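Local coordinates for protein thymine dioxygenase (Neurospora crassa, PDB 5C3R) that probably oxidises thymine as a metal- and 2-oxoglutarate-dependent dioxygenase of the iron/ascorbate-dependent oxidoreductase family, at residues 123-128 with 191-196. Numbering follows the deposited sequence.
Sequences YEIGRE and LRLLHY. With AKG (2-oxoglutaric acid), chain F; HMU (5-hydroxymethyl uracil), chain G.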
loop_
_atom_site.group_PDB
_atom_site.type_symbol
_atom_site.label_atom_id
_atom_site.label_comp_id
_atom_site.label_asym_id
_atom_site.label_seq_id
_atom_site.Cartn_x
_atom_site.Cartn_y
_atom_site.Cartn_z
ATOM N N TYR A 123 10.236 0.538 7.086
ATOM C CA TYR A 123 11.223 -0.473 6.765
ATOM C C TYR A 123 10.662 -1.381 5.686
ATOM O O TYR A 123 9.613 -2.016 5.874
ATOM C CB TYR A 123 11.579 -1.283 8.003
ATOM C CG TYR A 123 12.597 -2.366 7.746
ATOM C CD1 TYR A 123 13.942 -2.054 7.567
ATOM C CD2 TYR A 123 12.220 -3.704 7.688
ATOM C CE1 TYR A 123 14.885 -3.045 7.342
ATOM C CE2 TYR A 123 13.156 -4.703 7.453
ATOM C CZ TYR A 123 14.487 -4.367 7.287
ATOM O OH TYR A 123 15.419 -5.355 7.057
ATOM N N GLU A 124 11.371 -1.455 4.566
ATOM C CA GLU A 124 10.863 -2.148 3.394
ATOM C C GLU A 124 11.641 -3.418 3.065
ATOM O O GLU A 124 12.868 -3.415 3.009
ATOM C CB GLU A 124 10.827 -1.186 2.219
ATOM C CG GLU A 124 9.784 -0.103 2.444
ATOM C CD GLU A 124 9.874 1.040 1.466
ATOM O OE1 GLU A 124 8.832 1.386 0.873
ATOM O OE2 GLU A 124 10.976 1.592 1.300
ATOM N N ILE A 125 10.889 -4.495 2.858
ATOM C CA ILE A 125 11.414 -5.823 2.581
ATOM C C ILE A 125 10.926 -6.267 1.205
ATOM O O ILE A 125 9.721 -6.273 0.957
ATOM C CB ILE A 125 10.884 -6.830 3.623
ATOM C CG1 ILE A 125 11.473 -6.533 5.004
ATOM C CG2 ILE A 125 11.188 -8.262 3.212
ATOM C CD1 ILE A 125 10.647 -7.091 6.144
ATOM N N GLY A 126 11.860 -6.638 0.329
ATOM C CA GLY A 126 11.537 -7.222 -0.977
ATOM C C GLY A 126 11.675 -8.733 -0.924
ATOM O O GLY A 126 11.979 -9.293 0.132
ATOM N N ARG A 127 11.452 -9.404 -2.053
ATOM C CA ARG A 127 11.665 -10.857 -2.113
ATOM C C ARG A 127 13.148 -11.163 -1.950
ATOM O O ARG A 127 13.989 -10.407 -2.423
ATOM C CB ARG A 127 11.110 -11.474 -3.404
ATOM C CG ARG A 127 11.867 -11.138 -4.672
ATOM C CD ARG A 127 11.256 -11.861 -5.866
ATOM N NE ARG A 127 11.724 -11.304 -7.138
ATOM C CZ ARG A 127 12.730 -11.781 -7.867
ATOM N NH1 ARG A 127 13.411 -12.853 -7.481
ATOM N NH2 ARG A 127 13.050 -11.183 -9.007
ATOM N N GLU A 128 13.447 -12.275 -1.285
ATOM C CA GLU A 128 14.807 -12.608 -0.857
ATOM C C GLU A 128 15.795 -12.884 -1.979
ATOM O O GLU A 128 16.996 -12.629 -1.829
ATOM C CB GLU A 128 14.777 -13.840 0.051
ATOM C CG GLU A 128 14.319 -13.548 1.466
ATOM C CD GLU A 128 15.454 -13.091 2.365
ATOM O OE1 GLU A 128 15.857 -11.909 2.290
ATOM O OE2 GLU A 128 15.928 -13.918 3.167
ATOM N N LEU A 191 7.115 -5.292 0.925
ATOM C CA LEU A 191 6.483 -5.288 2.236
ATOM C C LEU A 191 6.997 -4.074 2.997
ATOM O O LEU A 191 8.149 -4.059 3.444
ATOM C CB LEU A 191 6.834 -6.584 2.974
ATOM C CG LEU A 191 6.476 -6.754 4.448
ATOM C CD1 LEU A 191 4.977 -6.641 4.673
ATOM C CD2 LEU A 191 6.988 -8.109 4.917
ATOM N N ARG A 192 6.150 -3.054 3.127
ATOM C CA ARG A 192 6.507 -1.847 3.861
ATOM C C ARG A 192 5.915 -1.871 5.266
ATOM O O ARG A 192 4.707 -1.747 5.444
ATOM C CB ARG A 192 6.030 -0.599 3.114
ATOM C CG ARG A 192 6.326 0.710 3.844
ATOM C CD ARG A 192 5.714 1.921 3.157
ATOM N NE ARG A 192 6.655 2.609 2.268
ATOM C CZ ARG A 192 6.390 3.747 1.618
ATOM N NH1 ARG A 192 5.203 4.349 1.729
ATOM N NH2 ARG A 192 7.318 4.289 0.838
ATOM N N LEU A 193 6.778 -2.023 6.262
ATOM C CA LEU A 193 6.376 -1.883 7.658
ATOM C C LEU A 193 6.390 -0.401 7.992
ATOM O O LEU A 193 7.316 0.311 7.607
ATOM C CB LEU A 193 7.334 -2.637 8.581
ATOM C CG LEU A 193 7.577 -4.112 8.253
ATOM C CD1 LEU A 193 8.604 -4.680 9.214
ATOM C CD2 LEU A 193 6.295 -4.923 8.316
ATOM N N LEU A 194 5.356 0.064 8.690
ATOM C CA LEU A 194 5.210 1.479 9.012
ATOM C C LEU A 194 4.966 1.677 10.495
ATOM O O LEU A 194 4.211 0.936 11.123
ATOM C CB LEU A 194 4.049 2.093 8.228
ATOM C CG LEU A 194 4.331 2.483 6.776
ATOM C CD1 LEU A 194 3.058 2.447 5.940
ATOM C CD2 LEU A 194 4.974 3.857 6.715
ATOM N N HIS A 195 5.613 2.695 11.045
ATOM C CA HIS A 195 5.383 3.110 12.410
ATOM C C HIS A 195 5.259 4.624 12.422
ATOM O O HIS A 195 6.169 5.331 11.989
ATOM C CB HIS A 195 6.524 2.633 13.304
ATOM C CG HIS A 195 6.498 3.208 14.682
ATOM N ND1 HIS A 195 7.595 3.817 15.250
ATOM C CD2 HIS A 195 5.512 3.272 15.607
ATOM C CE1 HIS A 195 7.290 4.226 16.468
ATOM N NE2 HIS A 195 6.030 3.908 16.710
ATOM N N TYR A 196 4.101 5.097 12.867
ATOM C CA TYR A 196 3.830 6.511 13.036
ATOM C C TYR A 196 3.885 6.775 14.541
ATOM O O TYR A 196 2.944 6.428 15.260
ATOM C CB TYR A 196 2.441 6.867 12.486
ATOM C CG TYR A 196 2.221 6.533 11.018
ATOM C CD1 TYR A 196 2.480 7.469 10.025
ATOM C CD2 TYR A 196 1.729 5.290 10.629
ATOM C CE1 TYR A 196 2.271 7.175 8.686
ATOM C CE2 TYR A 196 1.528 4.983 9.290
ATOM C CZ TYR A 196 1.795 5.932 8.327
ATOM O OH TYR A 196 1.583 5.644 7.004
HETATM C C1 AKG F . 1.506 3.959 1.875
HETATM O O1 AKG F . 1.558 4.017 0.629
HETATM O O2 AKG F . 2.505 3.622 2.544
HETATM C C2 AKG F . 0.245 4.301 2.555
HETATM O O5 AKG F . -0.719 4.684 1.883
HETATM C C3 AKG F . 0.163 4.189 4.069
HETATM C C4 AKG F . -1.281 4.173 4.569
HETATM C C5 AKG F . -1.371 3.816 6.041
HETATM O O3 AKG F . -2.496 3.537 6.491
HETATM O O4 AKG F . -0.349 3.808 6.773
HETATM N N1 HMU G . 6.580 2.656 -2.462
HETATM C C2 HMU G . 6.284 1.545 -3.374
HETATM O O2 HMU G . 7.116 0.693 -3.590
HETATM N N3 HMU G . 4.969 1.482 -4.026
HETATM C C4 HMU G . 4.001 2.491 -3.762
HETATM O O3 HMU G . 3.295 4.930 -1.156
HETATM O O4 HMU G . 2.927 2.418 -4.305
HETATM C C5 HMU G . 4.309 3.589 -2.844
HETATM C CM5 HMU G . 3.299 4.676 -2.539
HETATM C C6 HMU G . 5.613 3.645 -2.204
HETATM O O HOH W 1 9.077 2.472 -1.412
#
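Glu124 and Arg192 run alongside each other from neighbouring strands, and Arg192 NE donates a hydrogen bond to Glu124 OE1 at 2.9 Å, part of a salt bridge in which the carboxylate answers the arginine's positive charge; NH2 adds a weak second bond. NE approaches OE1 from above the carboxylate plane. Arginine suits this place because Arg192 NH1 also donates to O2 of 2-oxoglutarate at 2.9 Å, and C6 of 5-hydroxymethyluracil lies over one guanidinium face. A bend at chi3 (-96°) turns the otherwise extended chain toward both ligands. A water links uracil N1 to Glu124 OE1. A leucine in place of Arg192 would probably leave the Glu124 carboxylate without its countercharge and O2 of 2-oxoglutarate without this donor. Tyr196 OH donates to O4 of 2-oxoglutarate.

Both strands belong to the main sheet of the cupin-type double-stranded beta-helix fold. They run antiparallel, and paired backbone bonds at Tyr123–Leu193 and Ile125–Leu191 flank the non-hydrogen-bonded pair Glu124–Arg192. On the other face, CD1 of Ile125 packs against CD2 of Leu191 at 4.0 Å, and Leu193 CD1 meets the Tyr123 ring edge. Apolar residues suit this buried face, covered by Met151 and Phe154 of helix 147-173 and Phe71 of helix 57-71.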